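Local coordinates for protein NAD(P)H-flavin oxidoreductase (Staphylococcus epidermidis ATCC 12228, PDB 3GBH) that probably uses NAD(P)H to reduce flavin or related substrates, as an FMN-binding member of the nitroreductase family that assembles from several subunits, at residues Ser83-Ile88 against Asn162-Phe167; Ile141-Met146 against Val184-Ile189. All blocks are in the same frame, centred on the assembly; numbering follows the deposited sequence.

Interaction 1 of 2, residues Ser83-Ile88 against Asn162-Phe167; sequences SAMLII and NPIGGF. With FMN (flavin mononucleotide), chain H.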
ATOM      1  N   SER B  83      34.135   8.562  18.810  1.00 21.16           N
ATOM      2  CA  SER B  83      33.803   8.742  20.221  1.00 21.66           C
ATOM      3  C   SER B  83      34.134   7.462  20.985  1.00 22.33           C
ATOM      4  O   SER B  83      34.561   7.512  22.126  1.00 20.20           O
ATOM      5  CB  SER B  83      32.334   9.102  20.385  1.00 23.21           C
ATOM      6  OG  SER B  83      32.095  10.399  19.867  1.00 24.64           O
ATOM      7  N   ALA B  84      33.897   6.316  20.337  1.00 20.30           N
ATOM      8  CA  ALA B  84      34.254   5.033  20.899  1.00 21.08           C
ATOM      9  C   ALA B  84      34.447   4.056  19.752  1.00 21.29           C
ATOM     10  O   ALA B  84      33.782   4.185  18.704  1.00 20.36           O
ATOM     11  CB  ALA B  84      33.116   4.523  21.863  1.00 21.37           C
HETATM   12  N   MSE B  85      35.335   3.080  19.956  1.00 22.44           N
HETATM   13  CA  MSE B  85      35.382   1.888  19.107  1.00 22.10           C
HETATM   14  C   MSE B  85      34.761   0.732  19.877  1.00 22.83           C
HETATM   15  O   MSE B  85      35.324   0.256  20.870  1.00 23.23           O
HETATM   16  CB  MSE B  85      36.817   1.547  18.738  1.00 23.71           C
HETATM   17  CG  MSE B  85      36.954   0.311  17.844  1.00 24.36           C
HETATM   18 SE   MSE B  85      36.156   0.528  16.080  0.75 21.21          SE
HETATM   19  CE  MSE B  85      37.562   1.587  15.289  1.00 21.14           C
ATOM     20  N   LEU B  86      33.605   0.284  19.416  1.00 22.58           N
ATOM     21  CA  LEU B  86      32.909  -0.833  20.023  1.00 23.48           C
ATOM     22  C   LEU B  86      33.519  -2.095  19.442  1.00 25.09           C
ATOM     23  O   LEU B  86      33.614  -2.205  18.236  1.00 26.01           O
ATOM     24  CB  LEU B  86      31.419  -0.776  19.704  1.00 23.79           C
ATOM     25  CG  LEU B  86      30.692   0.551  19.955  1.00 26.51           C
ATOM     26  CD1 LEU B  86      29.192   0.406  19.718  1.00 30.29           C
ATOM     27  CD2 LEU B  86      30.958   1.063  21.353  1.00 23.63           C
ATOM     28  N   ILE B  87      33.975  -3.012  20.286  1.00 23.08           N
ATOM     29  CA  ILE B  87      34.409  -4.323  19.806  1.00 23.45           C
ATOM     30  C   ILE B  87      33.469  -5.357  20.403  1.00 23.43           C
ATOM     31  O   ILE B  87      33.379  -5.483  21.623  1.00 23.42           O
ATOM     32  CB  ILE B  87      35.852  -4.623  20.170  1.00 23.08           C
ATOM     33  CG1 ILE B  87      36.761  -3.439  19.788  1.00 25.69           C
ATOM     34  CG2 ILE B  87      36.336  -5.916  19.475  1.00 21.62           C
ATOM     35  CD1 ILE B  87      38.241  -3.604  20.228  1.00 23.92           C
ATOM     36  N   ILE B  88      32.760  -6.081  19.536  1.00 21.91           N
ATOM     37  CA  ILE B  88      31.739  -7.017  19.966  1.00 22.66           C
ATOM     38  C   ILE B  88      32.311  -8.426  19.869  1.00 23.73           C
ATOM     39  O   ILE B  88      32.802  -8.834  18.830  1.00 23.51           O
ATOM     40  CB  ILE B  88      30.482  -6.899  19.116  1.00 24.55           C
ATOM     41  CG1 ILE B  88      29.881  -5.487  19.245  1.00 27.63           C
ATOM     42  CG2 ILE B  88      29.449  -7.961  19.514  1.00 24.55           C
ATOM     43  CD1 ILE B  88      28.987  -5.116  18.095  1.00 26.43           C
ATOM     44  N   ASN B 162      30.602   2.965  11.661  1.00 22.56           N
ATOM     45  CA  ASN B 162      31.343   2.249  10.600  1.00 22.67           C
ATOM     46  C   ASN B 162      31.631   0.868  11.134  1.00 22.86           C
ATOM     47  O   ASN B 162      32.420   0.714  12.098  1.00 21.88           O
ATOM     48  CB  ASN B 162      32.637   2.981  10.240  1.00 21.44           C
ATOM     49  CG  ASN B 162      33.485   2.274   9.153  1.00 24.65           C
ATOM     50  OD1 ASN B 162      34.676   2.501   9.097  1.00 31.35           O
ATOM     51  ND2 ASN B 162      32.873   1.458   8.289  1.00 24.23           N
ATOM     52  N   PRO B 163      30.959  -0.151  10.571  1.00 22.31           N
ATOM     53  CA  PRO B 163      31.320  -1.518  10.982  1.00 22.13           C
ATOM     54  C   PRO B 163      32.642  -1.903  10.380  1.00 22.24           C
ATOM     55  O   PRO B 163      32.932  -1.532   9.246  1.00 22.85           O
ATOM     56  CB  PRO B 163      30.158  -2.364  10.463  1.00 22.36           C
ATOM     57  CG  PRO B 163      29.627  -1.603   9.288  1.00 23.77           C
ATOM     58  CD  PRO B 163      29.872  -0.141   9.576  1.00 24.10           C
ATOM     59  N   ILE B 164      33.446  -2.640  11.145  1.00 22.32           N
ATOM     60  CA  ILE B 164      34.838  -2.865  10.829  1.00 21.92           C
ATOM     61  C   ILE B 164      35.171  -4.329  11.138  1.00 24.41           C
ATOM     62  O   ILE B 164      34.897  -4.815  12.243  1.00 23.66           O
ATOM     63  CB  ILE B 164      35.759  -1.876  11.630  1.00 22.87           C
ATOM     64  CG1 ILE B 164      35.591  -0.442  11.099  1.00 23.10           C
ATOM     65  CG2 ILE B 164      37.234  -2.264  11.535  1.00 19.87           C
ATOM     66  CD1 ILE B 164      36.218   0.669  11.917  1.00 22.68           C
ATOM     67  N   GLY B 165      35.712  -5.024  10.132  1.00 24.09           N
ATOM     68  CA  GLY B 165      36.163  -6.401  10.253  1.00 24.86           C
ATOM     69  C   GLY B 165      37.661  -6.473  10.078  1.00 25.12           C
ATOM     70  O   GLY B 165      38.277  -7.465  10.423  1.00 25.62           O
ATOM     71  N   GLY B 166      38.254  -5.382   9.595  1.00 25.80           N
ATOM     72  CA  GLY B 166      39.669  -5.311   9.334  1.00 25.52           C
ATOM     73  C   GLY B 166      40.504  -4.970  10.543  1.00 25.86           C
ATOM     74  O   GLY B 166      41.197  -3.957  10.544  1.00 27.00           O
ATOM     75  N   PHE B 167      40.441  -5.822  11.566  1.00 25.37           N
ATOM     76  CA  PHE B 167      41.306  -5.695  12.728  1.00 24.46           C
ATOM     77  C   PHE B 167      41.898  -7.059  13.094  1.00 25.04           C
ATOM     78  O   PHE B 167      41.430  -8.097  12.620  1.00 24.88           O
ATOM     79  CB  PHE B 167      40.579  -4.998  13.915  1.00 23.41           C
ATOM     80  CG  PHE B 167      39.387  -5.736  14.461  1.00 24.50           C
ATOM     81  CD1 PHE B 167      38.181  -5.745  13.788  1.00 22.29           C
ATOM     82  CD2 PHE B 167      39.456  -6.374  15.689  1.00 25.81           C
ATOM     83  CE1 PHE B 167      37.081  -6.400  14.306  1.00 26.57           C
ATOM     84  CE2 PHE B 167      38.377  -7.022  16.193  1.00 26.37           C
ATOM     85  CZ  PHE B 167      37.187  -7.047  15.508  1.00 25.70           C
TER
HETATM   86  N1  FMN H 300      34.890  -0.435   6.370  1.00 26.79           N
HETATM   87  C2  FMN H 300      36.182  -0.011   6.647  1.00 29.05           C
HETATM   88  O2  FMN H 300      36.551   1.139   6.388  1.00 28.12           O
HETATM   89  N3  FMN H 300      37.070  -0.895   7.200  1.00 26.22           N
HETATM   90  C4  FMN H 300      36.688  -2.204   7.504  1.00 28.95           C
HETATM   91  O4  FMN H 300      37.524  -2.982   8.002  1.00 27.97           O
HETATM   92  C4A FMN H 300      35.402  -2.628   7.210  1.00 25.78           C
HETATM   93  N5  FMN H 300      34.990  -3.926   7.457  1.00 25.88           N
HETATM   94  C5A FMN H 300      33.646  -4.235   7.477  1.00 25.95           C
HETATM   95  C6  FMN H 300      33.185  -5.425   8.066  1.00 25.91           C
HETATM   96  C7  FMN H 300      31.840  -5.728   8.087  1.00 25.53           C
HETATM   97  C7M FMN H 300      31.363  -7.009   8.717  1.00 26.99           C
HETATM   98  C8  FMN H 300      30.928  -4.847   7.497  1.00 26.33           C
HETATM   99  C8M FMN H 300      29.453  -5.105   7.487  1.00 24.47           C
HETATM  100  C9  FMN H 300      31.380  -3.677   6.914  1.00 25.64           C
HETATM  101  C9A FMN H 300      32.736  -3.339   6.897  1.00 27.17           C
HETATM  102  N10 FMN H 300      33.202  -2.145   6.326  1.00 27.38           N
HETATM  103  C10 FMN H 300      34.499  -1.729   6.627  1.00 28.41           C
HETATM  104  C1' FMN H 300      32.232  -1.125   5.766  1.00 25.48           C
HETATM  105  C2' FMN H 300      31.777  -1.627   4.396  1.00 26.98           C
HETATM  106  O2' FMN H 300      32.773  -1.390   3.415  1.00 25.38           O
HETATM  107  C3' FMN H 300      30.463  -0.933   4.019  1.00 27.11           C
HETATM  108  O3' FMN H 300      29.462  -1.338   4.918  1.00 27.19           O
HETATM  109  C4' FMN H 300      30.001  -1.202   2.587  1.00 28.68           C
HETATM  110  O4' FMN H 300      30.948  -0.641   1.677  1.00 27.17           O
HETATM  111  C5' FMN H 300      28.616  -0.602   2.360  1.00 27.90           C
HETATM  112  O5' FMN H 300      28.655   0.807   2.553  1.00 24.97           O
HETATM  113  P   FMN H 300      27.696   1.498   3.628  1.00 25.45           P
HETATM  114  O1P FMN H 300      27.905   2.985   3.611  1.00 23.29           O
HETATM  115  O2P FMN H 300      27.992   0.879   4.963  1.00 23.75           O
HETATM  116  O3P FMN H 300      26.254   1.195   3.299  1.00 24.66           O

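Interaction 2 of 2, residues Ile141-Met146 against Val184-Ile189; sequences IDSSLM and VPVLAI. With FMN (flavin mononucleotide), chain E.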
ATOM      1  N   ILE B 141      26.319 -15.047  14.556  1.00 23.85           N
ATOM      2  CA  ILE B 141      24.997 -14.694  14.083  1.00 23.43           C
ATOM      3  C   ILE B 141      24.276 -13.817  15.102  1.00 25.09           C
ATOM      4  O   ILE B 141      23.799 -12.735  14.740  1.00 24.53           O
ATOM      5  CB  ILE B 141      24.136 -15.940  13.693  1.00 23.51           C
ATOM      6  CG1 ILE B 141      24.757 -16.662  12.474  1.00 24.37           C
ATOM      7  CG2 ILE B 141      22.701 -15.533  13.425  1.00 23.20           C
ATOM      8  CD1 ILE B 141      24.266 -18.098  12.280  1.00 24.65           C
ATOM      9  N   ASP B 142      24.207 -14.248  16.367  1.00 24.20           N
ATOM     10  CA  ASP B 142      23.427 -13.499  17.347  1.00 23.44           C
ATOM     11  C   ASP B 142      24.012 -12.103  17.506  1.00 23.82           C
ATOM     12  O   ASP B 142      23.272 -11.145  17.546  1.00 22.84           O
ATOM     13  CB  ASP B 142      23.411 -14.179  18.717  1.00 24.69           C
ATOM     14  CG  ASP B 142      22.575 -15.458  18.765  1.00 25.03           C
ATOM     15  OD1 ASP B 142      21.653 -15.632  17.947  1.00 29.02           O
ATOM     16  OD2 ASP B 142      22.843 -16.282  19.679  1.00 27.09           O
ATOM     17  N   SER B 143      25.337 -12.023  17.638  1.00 23.71           N
ATOM     18  CA  SER B 143      26.032 -10.750  17.872  1.00 24.45           C
ATOM     19  C   SER B 143      25.893  -9.782  16.697  1.00 23.94           C
ATOM     20  O   SER B 143      25.820  -8.566  16.888  1.00 23.26           O
ATOM     21  CB  SER B 143      27.507 -11.001  18.162  1.00 24.37           C
ATOM     22  OG  SER B 143      27.682 -11.824  19.312  1.00 22.20           O
ATOM     23  N   SER B 144      25.853 -10.327  15.487  1.00 23.23           N
ATOM     24  CA  SER B 144      25.600  -9.536  14.284  1.00 23.92           C
ATOM     25  C   SER B 144      24.170  -8.976  14.232  1.00 24.02           C
ATOM     26  O   SER B 144      23.936  -7.845  13.781  1.00 23.59           O
ATOM     27  CB  SER B 144      25.945 -10.375  13.040  1.00 23.48           C
ATOM     28  OG  SER B 144      27.332 -10.732  13.080  1.00 24.40           O
ATOM     29  N   LEU B 145      23.195  -9.760  14.686  1.00 25.69           N
ATOM     30  CA  LEU B 145      21.830  -9.259  14.775  1.00 24.22           C
ATOM     31  C   LEU B 145      21.772  -8.020  15.685  1.00 25.34           C
ATOM     32  O   LEU B 145      21.159  -7.006  15.333  1.00 25.71           O
ATOM     33  CB  LEU B 145      20.861 -10.341  15.245  1.00 24.57           C
ATOM     34  CG  LEU B 145      20.664 -11.584  14.349  1.00 26.76           C
ATOM     35  CD1 LEU B 145      19.794 -12.596  15.045  1.00 25.71           C
ATOM     36  CD2 LEU B 145      20.065 -11.191  12.994  1.00 21.90           C
HETATM   37  N   MSE B 146      22.406  -8.112  16.857  1.00 25.21           N
HETATM   38  CA  MSE B 146      22.462  -7.007  17.810  1.00 22.84           C
HETATM   39  C   MSE B 146      23.227  -5.826  17.205  1.00 23.65           C
HETATM   40  O   MSE B 146      22.791  -4.695  17.304  1.00 24.36           O
HETATM   41  CB  MSE B 146      23.094  -7.486  19.110  1.00 22.22           C
HETATM   42  CG  MSE B 146      23.127  -6.495  20.232  1.00 26.77           C
HETATM   43 SE   MSE B 146      24.619  -5.265  20.084  0.75 28.34          SE
HETATM   44  CE  MSE B 146      26.070  -6.585  20.353  1.00 22.83           C
ATOM     45  N   VAL B 184      35.220 -14.728  21.464  1.00 25.62           N
ATOM     46  CA  VAL B 184      35.724 -14.567  20.089  1.00 26.29           C
ATOM     47  C   VAL B 184      35.256 -13.241  19.495  1.00 23.96           C
ATOM     48  O   VAL B 184      34.104 -12.914  19.610  1.00 22.80           O
ATOM     49  CB  VAL B 184      35.308 -15.727  19.182  1.00 26.68           C
ATOM     50  CG1 VAL B 184      35.950 -17.041  19.713  1.00 33.49           C
ATOM     51  CG2 VAL B 184      33.803 -15.851  19.108  1.00 29.71           C
ATOM     52  N   PRO B 185      36.160 -12.484  18.867  1.00 24.14           N
ATOM     53  CA  PRO B 185      35.745 -11.208  18.258  1.00 23.00           C
ATOM     54  C   PRO B 185      34.854 -11.428  17.045  1.00 22.65           C
ATOM     55  O   PRO B 185      35.141 -12.291  16.220  1.00 21.21           O
ATOM     56  CB  PRO B 185      37.053 -10.552  17.867  1.00 22.82           C
ATOM     57  CG  PRO B 185      38.097 -11.606  17.910  1.00 25.99           C
ATOM     58  CD  PRO B 185      37.565 -12.818  18.589  1.00 25.05           C
ATOM     59  N   VAL B 186      33.757 -10.690  16.965  1.00 21.85           N
ATOM     60  CA  VAL B 186      32.818 -10.848  15.858  1.00 22.97           C
ATOM     61  C   VAL B 186      32.990  -9.697  14.870  1.00 23.86           C
ATOM     62  O   VAL B 186      33.303  -9.897  13.702  1.00 22.80           O
ATOM     63  CB  VAL B 186      31.355 -10.908  16.363  1.00 23.32           C
ATOM     64  CG1 VAL B 186      30.398 -11.018  15.168  1.00 20.41           C
ATOM     65  CG2 VAL B 186      31.159 -12.097  17.334  1.00 21.85           C
ATOM     66  N   LEU B 187      32.807  -8.480  15.360  1.00 23.37           N
ATOM     67  CA  LEU B 187      33.092  -7.301  14.563  1.00 24.13           C
ATOM     68  C   LEU B 187      33.258  -6.113  15.469  1.00 24.63           C
ATOM     69  O   LEU B 187      32.894  -6.199  16.639  1.00 24.55           O
ATOM     70  CB  LEU B 187      31.968  -7.030  13.570  1.00 26.60           C
ATOM     71  CG  LEU B 187      30.721  -6.326  14.010  1.00 27.38           C
ATOM     72  CD1 LEU B 187      29.902  -5.818  12.749  1.00 28.70           C
ATOM     73  CD2 LEU B 187      29.898  -7.241  14.887  1.00 33.34           C
ATOM     74  N   ALA B 188      33.838  -5.040  14.926  1.00 22.90           N
ATOM     75  CA  ALA B 188      33.972  -3.774  15.641  1.00 23.96           C
ATOM     76  C   ALA B 188      33.030  -2.750  15.016  1.00 23.61           C
ATOM     77  O   ALA B 188      32.615  -2.920  13.866  1.00 23.45           O
ATOM     78  CB  ALA B 188      35.386  -3.290  15.594  1.00 22.23           C
ATOM     79  N   ILE B 189      32.673  -1.706  15.771  1.00 23.47           N
ATOM     80  CA  ILE B 189      31.824  -0.636  15.259  1.00 23.31           C
ATOM     81  C   ILE B 189      32.347   0.701  15.754  1.00 22.68           C
ATOM     82  O   ILE B 189      32.297   0.950  16.958  1.00 22.51           O
ATOM     83  CB  ILE B 189      30.346  -0.799  15.700  1.00 25.41           C
ATOM     84  CG1 ILE B 189      29.797  -2.203  15.377  1.00 25.85           C
ATOM     85  CG2 ILE B 189      29.451   0.288  15.039  1.00 21.11           C
ATOM     86  CD1 ILE B 189      28.343  -2.410  15.779  1.00 25.67           C
TER
HETATM   87  N1  FMN E 300      12.717 -19.625  17.891  1.00 27.46           N
HETATM   88  C2  FMN E 300      12.082 -20.814  17.596  1.00 29.52           C
HETATM   89  O2  FMN E 300      10.892 -20.969  17.932  1.00 28.69           O
HETATM   90  N3  FMN E 300      12.776 -21.825  16.944  1.00 26.78           N
HETATM   91  C4  FMN E 300      14.102 -21.673  16.569  1.00 28.96           C
HETATM   92  O4  FMN E 300      14.657 -22.619  15.979  1.00 27.82           O
HETATM   93  C4A FMN E 300      14.769 -20.465  16.878  1.00 26.60           C
HETATM   94  N5  FMN E 300      16.109 -20.267  16.567  1.00 26.48           N
HETATM   95  C5A FMN E 300      16.628 -18.981  16.622  1.00 26.08           C
HETATM   96  C6  FMN E 300      17.851 -18.694  16.018  1.00 25.93           C
HETATM   97  C7  FMN E 300      18.386 -17.431  16.030  1.00 25.34           C
HETATM   98  C7M FMN E 300      19.702 -17.145  15.352  1.00 27.33           C
HETATM   99  C8  FMN E 300      17.695 -16.416  16.666  1.00 26.17           C
HETATM  100  C8M FMN E 300      18.268 -15.035  16.657  1.00 24.96           C
HETATM  101  C9  FMN E 300      16.476 -16.673  17.268  1.00 25.54           C
HETATM  102  C9A FMN E 300      15.922 -17.964  17.267  1.00 27.59           C
HETATM  103  N10 FMN E 300      14.694 -18.257  17.865  1.00 27.52           N
HETATM  104  C10 FMN E 300      14.068 -19.451  17.562  1.00 29.00           C
HETATM  105  C1' FMN E 300      13.879 -17.154  18.529  1.00 26.29           C
HETATM  106  C2' FMN E 300      14.481 -16.846  19.892  1.00 26.58           C
HETATM  107  O2' FMN E 300      14.049 -17.789  20.865  1.00 27.01           O
HETATM  108  C3' FMN E 300      14.015 -15.467  20.332  1.00 27.55           C
HETATM  109  O3' FMN E 300      14.479 -14.502  19.425  1.00 27.42           O
HETATM  110  C4' FMN E 300      14.447 -15.120  21.748  1.00 29.10           C
HETATM  111  O4' FMN E 300      13.742 -16.020  22.590  1.00 27.51           O
HETATM  112  C5' FMN E 300      14.112 -13.660  22.052  1.00 27.77           C
HETATM  113  O5' FMN E 300      12.697 -13.411  21.960  1.00 25.16           O
HETATM  114  P   FMN E 300      12.133 -12.297  20.952  1.00 25.92           P
HETATM  115  O1P FMN E 300      10.609 -12.296  21.019  1.00 23.56           O
HETATM  116  O2P FMN E 300      12.595 -12.629  19.554  1.00 24.07           O
HETATM  117  O3P FMN E 300      12.655 -10.943  21.250  1.00 25.68           O

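Interaction 1 of 2, residues Ser83-Ile88 against Asn162-Phe167
Met85 and Ile87 of strand 84-91 meet Ile164 and Phe167 across the antiparallel sheet of the nitroreductase fold. The two segments are not neighbours in that sheet: strand 183-192 runs between them, so nearest CA atoms stay more than 9 Å apart and contact is left to side chains that reach past the middle strand, where Met85 and Phe167 both touch Ala188. Along 162-167, Asn162 comes first. Gln78 NE2 donates a hydrogen bond to its OD1, while ND2 lies 3.4 Å from flavin N1. Pro163 rests over the dimethylbenzene part of the isoalloxazine, CG 3.6 Å from C9, and its carbonyl O sits 3.0 Å from C9A; Pro46 of the second subunit packs against the same proline. Ile164 serves both sides. Its CG2 lies 3.6 Å from FMN O4, whereas CD1 extends across the face of the sheet to the methyl CE of Met85, at 3.7 Å. Met85, a selenomethionine, reaches this point because its chain bends twice, at chi2 (65°) and chi3 (78°), and the two side chains cross at about a right angle. The strand ends at Ile164, and two glycines follow. Gly166 N donates to flavin O4 at 3.0 Å; Gly165 N, which lies nearer N5, makes only a weak bond to the same oxygen. Gly166 is the centre of an inverse gamma turn, which turns the chain away from the cofactor and brings Phe167 back towards the sheet. There chi1 of 63° sets the ring between its own backbone N and carbonyl carbon, aimed at strand 84-91. The ring of Phe72 meets this one with nearly parallel planes, and Ile87 presents its CG2 methyl obliquely to the ring atom CE2 at 4.0 Å.

Interaction 2 of 2, residues Ile141-Met146 against Val184-Ile189
Val186 directs its isopropyl group at Ser143 and Ser144, two consecutive residues of helix 132-156, the long helix that packs on the sheet of this nitroreductase fold and also meets the second subunit. Both branches of the valine are used. With chi1 at 178°, CG1 is anti to the backbone N and points to Ser144, 3.7 Å from OG, whereas CG2 lies alongside Ser143, 3.9 Å from CB. The fork thus covers two neighbouring positions on the helix. Neither hydroxyl is spent on the strand: each OG lies beside its own backbone N and bonds to a carbonyl one turn earlier, Ser143 OG to Val139 O and Ser144 OG to Asn140 O. Small side chains whose hydroxyls are satisfied within the helix are consistent with the close approach, 7.1 Å between the CA atoms of Ser143 and Val186. A classic beta bulge, in which Val186 and Leu187 both face Ile88, explains why these two successive strand residues direct their CB atoms toward the helix; Ile141 of the second subunit also packs on Val186. Ile141, which points away from the strand, and its neighbours Asp142 and Leu145 line an FMN whose hydrogen bonds come largely from the second subunit. Asp142, its OD1 bonded to Ser48 N, borders the flavin's dimethyl end, and Leu145 places CD1 3.3 Å from C8M.

How the interactions relate
The two interactions, their centres about 10 Å apart, share one antiparallel sheet, in the order 84-91, 183-192, 160-164. Interaction 1 spans the outer pair of these strands, and the middle one supplies 184-189 to interaction 2, so the contacts interlock: Leu86 O lies 2.7 Å from Ile189 N, and Phe167 packs on Ala188. Along the chain the segments alternate, 83-88, 141-146, 162-167, 184-189, with helix 132-156 leading directly into strand 160-164. Each contact borders a different FMN, the second held mainly by the other subunit. A single chain therefore contributes to two flavin sites, consistent with active sites built at a subunit interface.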